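Transcriptional regulator (AraC-type DNA-binding domain-containing proteins) (Chromobacterium violaceum, PDB 3OIO) probably binds specific DNA sequences as a transcription factor, through the AraC-type helix-turn-helix domain that makes up this chain. Local coordinates at residues A[6-9]-A[10-13]; A[23-26]-A[27-30]; A[35-38]-A[39-43]; A[72-75]-A[76-79]. One frame throughout, in Å; residues are numbered along the deposited sequence.

All four contacts are first turns of helices. Contacts 1, 2 and 3 belong to one packed cluster: Ala12 of contact 1 meets Ile29 of contact 2 and Leu40 of contact 3, and Thr26 and Ala30 lie against Leu40. Contact 4 starts a helix at the far side of the chain, its centre about 30 Å from that of contact 1. Contact 3 is the surface one, rich in charge; contacts 1, 2 and 4 are partly buried, each sending a leucine or isoleucine inward. Serine caps open contacts 2, 3 and 4; a water bridges back to the cap in contact 2, a glutamine does so directly in contact 3, and a sulfate sits at the helix start in contact 4. Contact 1, like contact 3, adds a salt bridge.

Contact 1: residues A[6-9]-A[10-13]; sequences QPKL and TEAV
Gln6, at the N-cap of helix 7-17, starts the helical ladder by giving its backbone O to Thr10 N at 3.0 Å. Pro7 follows in the first turn, where a proline fits well because a residue there needs no N-H for the helix; its O receives Glu11 N at 2.9 Å. Thr10 OG1 also comes within 3.1 Å of Pro7 O, since a chi1 of 64° folds the hydroxyl back over the preceding turn. A water joins this edge to the carboxylate, donating to Glu11 OE1 and weakly to Pro7 O. Lys8 bends at chi2 and chi4 and runs beside Glu11, both side chains pointing the same way, until NZ meets OE1 of Glu11 in a 2.6 Å salt bridge. Lys8 has a second conformer, so the bridge is probably not permanent; a glutamate near a helix start is also likely to be favoured by the peptide dipoles. Leu9 turns to the inner face instead. With CG anti to the backbone N (chi1 -180°), it packs on Phe44 and Tyr47, while its CD1 lies loosely, 4.4 Å from Val13 CG2. The split between a polar outer face and an apolar inner one is that of an amphipathic helix, here the one that covers the first helix-turn-helix of an AraC-type DNA-binding domain.

Contact 2: residues A[23-26]-A[27-30]; sequences PLST and DDIA
A chi1 of 71° in Ser25 places OG between its own backbone N and carbonyl carbon, aimed into the first turn of helix 26-33, where it accepts Asp28 N at 3.0 Å. The N-H points well at the oxygen (158°), the capping bond expected of a serine at the N-cap: a short hydroxyl side chain can reach an N-H that has no carbonyl a turn earlier to bind. Asp28, with chi1 at -83°, swings its carboxylate back beside the same serine. OD2 does not take Ser25 N directly; a water lies between them, 2.6 Å from Asp28 OD2 and 2.8 Å from Ser25 N, accepting from the amide and donating to the acid. The exchange resembles a capping box with one leg made through solvent. Beneath it the backbone ladder begins with Ile29 N to Ser25 O (3.0 Å) and Ala30 N to Thr26 O (3.0 Å). Leu24, just before the cap, and Ile29, inside the helix, approach through CB and CG1 at 4.0 Å, the pairing known as a hydrophobic staple. Ile29, deposited in two conformers, also touches Ala12, Met16 and Leu40, and so carries the staple into the core. Thus a hydroxyl and a carboxylate linked through water serve the helix start on its outer side, while Asp27 and Asp28 together place negative charge where the helix dipole would probably favour it.

Contact 3: residues A[35-38]-A[39-43]; sequences VSRR and QLERL
Ser36 and Gln39 form a capping box at the start of helix 37-47, the second helix of the first helix-turn-helix and, by analogy with the family, probably its recognition helix. Gln39 closes the box with its whole length. Its CB rests 3.3 Å from Ser36 OG, and CG, anti to the carbonyl carbon with chi1 at -72°, comes to 3.1 Å from that same OG. CD stays close, and from there the extended chain turns the amide back toward the cap, so that OE1 accepts Ser36 N at 3.0 Å, a straight bond (170°) whose donor is tilted out of the amide's carbonyl plane. In return Ser36 OG accepts Gln39 N at 2.9 Å. A glutamine is long enough to reach back this way, and it fixes its own rotation in doing so. Val35 and Leu40 bracket the box as a hydrophobic staple, crossing at about a right angle with Val35 CG2 at 3.9 Å from Leu40 CB; Leu40 then runs on to Thr26, Ile29 and Ala30. On the exposed side Arg37 stretches fully out to Glu41, one turn on, in a salt bridge. The guanidinium and carboxylate planes stand 82° apart: Arg37 NE, donating within its own plane, reaches Glu41 OE2 at 2.9 Å from above the carboxylate.

Contact 4: residues A[72-75]-A[76-79]; sequences SKSI and VQIG. With SO4 (sulfate ion), chain C.
Helix 75-81, the first helix of the second helix-turn-helix of this AraC-type domain, opens with an N-cap in which Ser74 OG accepts Gln77 N at 3.0 Å. A chi1 of 69° folds OG back toward the first turn, within reach of the Gln77 amide. Gln77 sends an extended side chain, CG anti to the backbone N, across that of Lys73 at about a right angle; its CD lies 3.7 Å from Lys73 CB, so the lysine's aliphatic stem serves as packing surface before its extended chain leads the amine away. Gln77 has two conformers, and this cover is therefore probably partial. On the inner side Lys73 CB meets Ile78 CG1 at 3.8 Å, in the positions of a hydrophobic staple, and Ile78 continues into the core against Leu67, Leu68 and Phe90. The ladder is regular: Ile78 N donates to Ser74 O (3.1 Å) and the buried Gly79 N to Ile75 O (2.9 Å). Ahead of the helix sits a sulfate, probably from the crystallisation liquor and also bound by Arg103. A helix N-terminus, with its first N-H groups pointing outward along the axis, suits an anion, and Ile75 N donates to O2 of the sulfate at 3.0 Å. The side chain of the same residue adds a contact, Ile75 CG1 lying 3.5 Å from sulfate O2.

Contact 1: residues A[6-9]-A[10-13]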
loop_
_atom_site.group_PDB
_atom_site.type_symbol
_atom_site.label_atom_id
_atom_site.label_comp_id
_atom_site.label_asym_id
_atom_site.label_seq_id
_atom_site.Cartn_x
_atom_site.Cartn_y
_atom_site.Cartn_z
ATOM N N GLN A 6 14.682 -9.101 -9.914
ATOM C CA GLN A 6 15.212 -8.817 -8.570
ATOM C C GLN A 6 14.412 -9.566 -7.573
ATOM O O GLN A 6 13.495 -8.983 -6.948
ATOM C CB GLN A 6 15.107 -7.347 -8.238
ATOM C CG GLN A 6 16.101 -6.570 -8.964
ATOM C CD GLN A 6 17.487 -7.139 -8.769
ATOM O OE1 GLN A 6 17.911 -7.438 -7.634
ATOM N NE2 GLN A 6 18.213 -7.287 -9.871
ATOM N N PRO A 7 14.736 -10.854 -7.413
ATOM C CA PRO A 7 13.923 -11.688 -6.559
ATOM C C PRO A 7 13.811 -11.184 -5.139
ATOM O O PRO A 7 12.791 -11.414 -4.518
ATOM C CB PRO A 7 14.642 -13.054 -6.602
ATOM C CG PRO A 7 16.065 -12.718 -7.032
ATOM C CD PRO A 7 15.799 -11.651 -8.062
ATOM N N LYS A 8 14.839 -10.523 -4.603
ATOM C CA LYS A 8 14.702 -10.053 -3.241
ATOM C C LYS A 8 13.648 -8.970 -3.121
ATOM O O LYS A 8 12.909 -8.915 -2.133
ATOM C CB LYS A 8 16.010 -9.514 -2.676
ATOM C CG LYS A 8 16.168 -9.975 -1.284
ATOM C CD LYS A 8 16.910 -11.307 -1.346
ATOM C CE LYS A 8 16.706 -12.112 -0.087
ATOM N NZ LYS A 8 15.614 -13.118 -0.216
ATOM N N LEU A 9 13.581 -8.108 -4.127
ATOM C CA LEU A 9 12.592 -7.044 -4.117
ATOM C C LEU A 9 11.183 -7.630 -4.303
ATOM O O LEU A 9 10.248 -7.268 -3.584
ATOM C CB LEU A 9 12.896 -6.031 -5.211
ATOM C CG LEU A 9 11.926 -4.858 -5.288
ATOM C CD1 LEU A 9 11.779 -4.095 -3.979
ATOM C CD2 LEU A 9 12.392 -3.937 -6.383
ATOM N N THR A 10 11.002 -8.525 -5.271
ATOM C CA THR A 10 9.681 -9.151 -5.441
ATOM C C THR A 10 9.271 -9.971 -4.206
ATOM O O THR A 10 8.092 -9.999 -3.846
ATOM C CB THR A 10 9.585 -9.986 -6.734
ATOM O OG1 THR A 10 10.496 -11.053 -6.624
ATOM C CG2 THR A 10 10.008 -9.178 -7.934
ATOM N N GLU A 11 10.247 -10.575 -3.506
ATOM C CA GLU A 11 9.931 -11.300 -2.276
ATOM C C GLU A 11 9.400 -10.333 -1.216
ATOM O O GLU A 11 8.391 -10.595 -0.554
ATOM C CB GLU A 11 11.171 -12.022 -1.749
ATOM C CG GLU A 11 10.888 -12.877 -0.546
ATOM C CD GLU A 11 12.129 -13.594 -0.011
ATOM O OE1 GLU A 11 13.158 -13.712 -0.712
ATOM O OE2 GLU A 11 12.067 -14.041 1.145
ATOM N N ALA A 12 10.099 -9.212 -1.065
ATOM C CA ALA A 12 9.679 -8.187 -0.094
ATOM C C ALA A 12 8.270 -7.691 -0.435
ATOM O O ALA A 12 7.421 -7.543 0.454
ATOM C CB ALA A 12 10.672 -7.023 -0.069
ATOM N N VAL A 13 8.004 -7.432 -1.711
ATOM C CA VAL A 13 6.682 -6.944 -2.064
ATOM C C VAL A 13 5.606 -8.004 -1.778
ATOM O O VAL A 13 4.535 -7.675 -1.271
ATOM C CB VAL A 13 6.634 -6.511 -3.554
ATOM C CG1 VAL A 13 5.169 -6.317 -4.034
ATOM C CG2 VAL A 13 7.482 -5.209 -3.717
HETATM O O HOH W 1 13.854 -14.211 -3.270
#

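Contact 2: residues A[23-26]-A[27-30]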
loop_
_atom_site.group_PDB
_atom_site.type_symbol
_atom_site.label_atom_id
_atom_site.label_comp_id
_atom_site.label_asym_id
_atom_site.label_seq_id
_atom_site.Cartn_x
_atom_site.Cartn_y
_atom_site.Cartn_z
ATOM N N PRO A 23 0.603 -3.718 8.940
ATOM C CA PRO A 23 1.789 -3.837 8.077
ATOM C C PRO A 23 3.073 -4.058 8.855
ATOM O O PRO A 23 3.187 -3.647 10.007
ATOM C CB PRO A 23 1.802 -2.516 7.272
ATOM C CG PRO A 23 1.021 -1.523 8.150
ATOM C CD PRO A 23 -0.027 -2.373 8.884
ATOM N N LEU A 24 4.004 -4.782 8.246
ATOM C CA LEU A 24 5.300 -5.020 8.876
ATOM C C LEU A 24 6.158 -3.750 8.868
ATOM O O LEU A 24 6.097 -2.961 7.930
ATOM C CB LEU A 24 6.024 -6.113 8.123
ATOM C CG LEU A 24 5.299 -7.463 8.045
ATOM C CD1 LEU A 24 6.155 -8.451 7.258
ATOM C CD2 LEU A 24 5.022 -7.986 9.409
ATOM N N SER A 25 6.991 -3.553 9.902
ATOM C CA SER A 25 7.977 -2.507 9.806
ATOM C C SER A 25 8.955 -2.826 8.663
ATOM O O SER A 25 9.132 -3.999 8.287
ATOM C CB SER A 25 8.738 -2.371 11.136
ATOM O OG SER A 25 9.578 -3.500 11.298
ATOM N N THR A 26 9.633 -1.800 8.143
ATOM C CA THR A 26 10.685 -2.028 7.111
ATOM C C THR A 26 11.768 -2.988 7.623
ATOM O O THR A 26 12.225 -3.877 6.896
ATOM C CB THR A 26 11.389 -0.670 6.800
ATOM O OG1 THR A 26 10.443 0.177 6.199
ATOM C CG2 THR A 26 12.540 -0.878 5.802
ATOM N N ASP A 27 12.158 -2.814 8.894
ATOM C CA ASP A 27 13.135 -3.714 9.486
ATOM C C ASP A 27 12.666 -5.150 9.465
ATOM O O ASP A 27 13.467 -6.044 9.189
ATOM C CB ASP A 27 13.436 -3.308 10.925
ATOM C CG ASP A 27 13.762 -1.803 11.041
ATOM O OD1 ASP A 27 12.919 -0.961 10.662
ATOM O OD2 ASP A 27 14.843 -1.445 11.481
ATOM N N ASP A 28 11.398 -5.374 9.810
ATOM C CA ASP A 28 10.858 -6.729 9.788
ATOM C C ASP A 28 10.787 -7.315 8.390
ATOM O O ASP A 28 11.066 -8.520 8.212
ATOM C CB ASP A 28 9.494 -6.810 10.478
ATOM C CG ASP A 28 9.632 -6.933 11.994
ATOM O OD1 ASP A 28 10.775 -7.063 12.517
ATOM O OD2 ASP A 28 8.602 -6.930 12.688
ATOM N N ILE A 29 10.457 -6.496 7.388
ATOM C CA ILE A 29 10.486 -7.004 6.006
ATOM C C ILE A 29 11.906 -7.465 5.677
ATOM O O ILE A 29 12.113 -8.572 5.152
ATOM C CB ILE A 29 10.087 -5.935 4.987
ATOM C CG1 ILE A 29 8.673 -5.412 5.264
ATOM C CG2 ILE A 29 10.170 -6.490 3.538
ATOM C CD1 ILE A 29 8.418 -4.110 4.578
ATOM N N ALA A 30 12.885 -6.619 5.995
ATOM C CA ALA A 30 14.283 -6.966 5.725
ATOM C C ALA A 30 14.716 -8.239 6.464
ATOM O O ALA A 30 15.373 -9.103 5.847
ATOM C CB ALA A 30 15.223 -5.800 6.085
HETATM O O HOH W 2 6.691 -5.220 12.182
#

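Contact 3: residues A[35-38]-A[39-43]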
loop_
_atom_site.group_PDB
_atom_site.type_symbol
_atom_site.label_atom_id
_atom_site.label_comp_id
_atom_site.label_asym_id
_atom_site.label_seq_id
_atom_site.Cartn_x
_atom_site.Cartn_y
_atom_site.Cartn_z
ATOM N N VAL A 35 17.859 -9.623 4.070
ATOM C CA VAL A 35 18.818 -8.588 3.666
ATOM C C VAL A 35 18.898 -7.553 4.773
ATOM O O VAL A 35 18.014 -7.525 5.644
ATOM C CB VAL A 35 18.423 -7.907 2.311
ATOM C CG1 VAL A 35 18.413 -8.938 1.171
ATOM C CG2 VAL A 35 17.044 -7.160 2.400
ATOM N N SER A 36 19.931 -6.702 4.767
ATOM C CA SER A 36 19.947 -5.609 5.745
ATOM C C SER A 36 18.904 -4.562 5.422
ATOM O O SER A 36 18.397 -4.498 4.290
ATOM C CB SER A 36 21.321 -4.926 5.777
ATOM O OG SER A 36 21.487 -4.191 4.555
ATOM N N ARG A 37 18.592 -3.726 6.408
ATOM C CA ARG A 37 17.673 -2.637 6.146
ATOM C C ARG A 37 18.185 -1.744 4.986
ATOM O O ARG A 37 17.426 -1.358 4.083
ATOM C CB ARG A 37 17.397 -1.837 7.435
ATOM C CG ARG A 37 16.487 -0.685 7.119
ATOM C CD ARG A 37 16.029 0.004 8.369
ATOM N NE ARG A 37 15.758 1.390 8.085
ATOM C CZ ARG A 37 15.370 2.254 9.008
ATOM N NH1 ARG A 37 15.109 1.833 10.228
ATOM N NH2 ARG A 37 15.156 3.513 8.682
ATOM N N ARG A 38 19.471 -1.392 5.030
ATOM C CA ARG A 38 20.069 -0.573 3.991
ATOM C C ARG A 38 19.910 -1.220 2.615
ATOM O O ARG A 38 19.595 -0.547 1.629
ATOM C CB ARG A 38 21.535 -0.324 4.320
ATOM C CG ARG A 38 22.245 0.531 3.312
ATOM C CD ARG A 38 23.587 0.794 3.931
ATOM N NE ARG A 38 24.520 1.491 3.103
ATOM C CZ ARG A 38 25.795 1.654 3.456
ATOM N NH1 ARG A 38 26.257 1.139 4.618
ATOM N NH2 ARG A 38 26.613 2.324 2.651
ATOM N N GLN A 39 20.147 -2.523 2.550
ATOM C CA GLN A 39 20.010 -3.226 1.275
ATOM C C GLN A 39 18.574 -3.234 0.782
ATOM O O GLN A 39 18.341 -3.100 -0.410
ATOM C CB GLN A 39 20.522 -4.642 1.404
ATOM C CG GLN A 39 22.034 -4.625 1.510
ATOM C CD GLN A 39 22.649 -5.909 1.956
ATOM O OE1 GLN A 39 21.986 -6.830 2.540
ATOM N NE2 GLN A 39 23.966 -6.001 1.697
ATOM N N LEU A 40 17.608 -3.357 1.696
ATOM C CA LEU A 40 16.219 -3.359 1.285
ATOM C C LEU A 40 15.885 -1.971 0.723
ATOM O O LEU A 40 15.226 -1.835 -0.322
ATOM C CB LEU A 40 15.296 -3.670 2.482
ATOM C CG LEU A 40 13.804 -3.799 2.101
ATOM C CD1 LEU A 40 13.534 -5.044 1.229
ATOM C CD2 LEU A 40 12.942 -3.795 3.375
ATOM N N GLU A 41 16.361 -0.940 1.418
ATOM C CA GLU A 41 16.125 0.434 0.954
ATOM C C GLU A 41 16.743 0.647 -0.420
ATOM O O GLU A 41 16.121 1.280 -1.305
ATOM C CB GLU A 41 16.698 1.425 1.977
ATOM C CG GLU A 41 15.819 1.502 3.187
ATOM C CD GLU A 41 16.439 2.192 4.353
ATOM O OE1 GLU A 41 17.649 2.469 4.312
ATOM O OE2 GLU A 41 15.715 2.427 5.336
ATOM N N ARG A 42 17.952 0.129 -0.623
ATOM C CA ARG A 42 18.604 0.263 -1.920
ATOM C C ARG A 42 17.805 -0.418 -3.039
ATOM O O ARG A 42 17.693 0.127 -4.151
ATOM C CB ARG A 42 20.058 -0.225 -1.876
ATOM C CG ARG A 42 20.690 -0.351 -3.253
ATOM C CD ARG A 42 20.270 0.776 -4.180
ATOM N NE ARG A 42 21.135 1.948 -4.068
ATOM C CZ ARG A 42 22.382 1.995 -4.527
ATOM N NH1 ARG A 42 22.911 0.932 -5.122
ATOM N NH2 ARG A 42 23.104 3.100 -4.383
ATOM N N LEU A 43 17.227 -1.583 -2.746
ATOM C CA LEU A 43 16.412 -2.294 -3.739
ATOM C C LEU A 43 15.207 -1.449 -4.134
ATOM O O LEU A 43 14.883 -1.318 -5.334
ATOM C CB LEU A 43 15.951 -3.672 -3.217
ATOM C CG LEU A 43 17.011 -4.768 -3.162
ATOM C CD1 LEU A 43 16.541 -5.879 -2.242
ATOM C CD2 LEU A 43 17.305 -5.295 -4.564
#

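Contact 4: residues A[72-75]-A[76-79]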
loop_
_atom_site.group_PDB
_atom_site.type_symbol
_atom_site.label_atom_id
_atom_site.label_comp_id
_atom_site.label_asym_id
_atom_site.label_seq_id
_atom_site.Cartn_x
_atom_site.Cartn_y
_atom_site.Cartn_z
ATOM N N SER A 72 -19.674 -2.147 1.067
ATOM C CA SER A 72 -20.443 -1.001 1.554
ATOM C C SER A 72 -19.850 -0.533 2.879
ATOM O O SER A 72 -20.538 0.134 3.668
ATOM C CB SER A 72 -21.911 -1.392 1.733
ATOM O OG SER A 72 -22.022 -2.400 2.723
ATOM N N LYS A 73 -18.577 -0.885 3.123
ATOM C CA LYS A 73 -17.947 -0.570 4.389
ATOM C C LYS A 73 -17.824 0.927 4.376
ATOM O O LYS A 73 -17.599 1.510 3.313
ATOM C CB LYS A 73 -16.600 -1.253 4.486
ATOM C CG LYS A 73 -16.696 -2.770 4.455
ATOM C CD LYS A 73 -15.313 -3.361 4.344
ATOM C CE LYS A 73 -15.310 -4.868 4.578
ATOM N NZ LYS A 73 -13.935 -5.416 4.327
ATOM N N SER A 74 -18.029 1.562 5.518
ATOM C CA SER A 74 -17.856 3.006 5.594
ATOM C C SER A 74 -16.422 3.392 5.175
ATOM O O SER A 74 -15.503 2.547 5.154
ATOM C CB SER A 74 -18.169 3.518 7.005
ATOM O OG SER A 74 -17.192 3.082 7.945
ATOM N N ILE A 75 -16.233 4.667 4.843
ATOM C CA ILE A 75 -14.902 5.186 4.562
ATOM C C ILE A 75 -14.002 4.886 5.769
ATOM O O ILE A 75 -12.864 4.422 5.606
ATOM C CB ILE A 75 -14.937 6.709 4.206
ATOM C CG1 ILE A 75 -15.838 6.974 2.988
ATOM C CG2 ILE A 75 -13.562 7.273 3.969
ATOM C CD1 ILE A 75 -15.636 6.027 1.839
ATOM N N VAL A 76 -14.537 5.071 6.976
ATOM C CA VAL A 76 -13.773 4.851 8.205
ATOM C C VAL A 76 -13.330 3.397 8.372
ATOM O O VAL A 76 -12.171 3.134 8.690
ATOM C CB VAL A 76 -14.513 5.404 9.482
ATOM C CG1 VAL A 76 -13.733 5.071 10.790
ATOM C CG2 VAL A 76 -14.696 6.928 9.342
ATOM N N GLN A 77 -14.255 2.475 8.132
ATOM C CA GLN A 77 -13.994 1.039 8.190
ATOM C C GLN A 77 -12.854 0.651 7.252
ATOM O O GLN A 77 -11.950 -0.091 7.626
ATOM C CB GLN A 77 -15.264 0.283 7.792
ATOM C CG GLN A 77 -15.270 -1.210 8.100
ATOM C CD GLN A 77 -16.681 -1.792 8.107
ATOM O OE1 GLN A 77 -17.670 -1.076 7.918
ATOM N NE2 GLN A 77 -16.776 -3.094 8.313
ATOM N N ILE A 78 -12.910 1.160 6.026
ATOM C CA ILE A 78 -11.945 0.797 4.998
ATOM C C ILE A 78 -10.586 1.361 5.402
ATOM O O ILE A 78 -9.547 0.670 5.298
ATOM C CB ILE A 78 -12.369 1.296 3.602
ATOM C CG1 ILE A 78 -13.506 0.407 3.093
ATOM C CG2 ILE A 78 -11.173 1.257 2.605
ATOM C CD1 ILE A 78 -14.308 1.023 1.935
ATOM N N GLY A 79 -10.585 2.605 5.882
ATOM C CA GLY A 79 -9.311 3.205 6.351
ATOM C C GLY A 79 -8.700 2.336 7.441
ATOM O O GLY A 79 -7.502 2.050 7.407
HETATM S S SO4 C . -19.553 6.917 4.651
HETATM O O1 SO4 C . -18.553 7.828 5.275
HETATM O O2 SO4 C . -18.885 5.740 4.044
HETATM O O3 SO4 C . -20.466 6.330 5.653
HETATM O O4 SO4 C . -20.283 7.713 3.650
#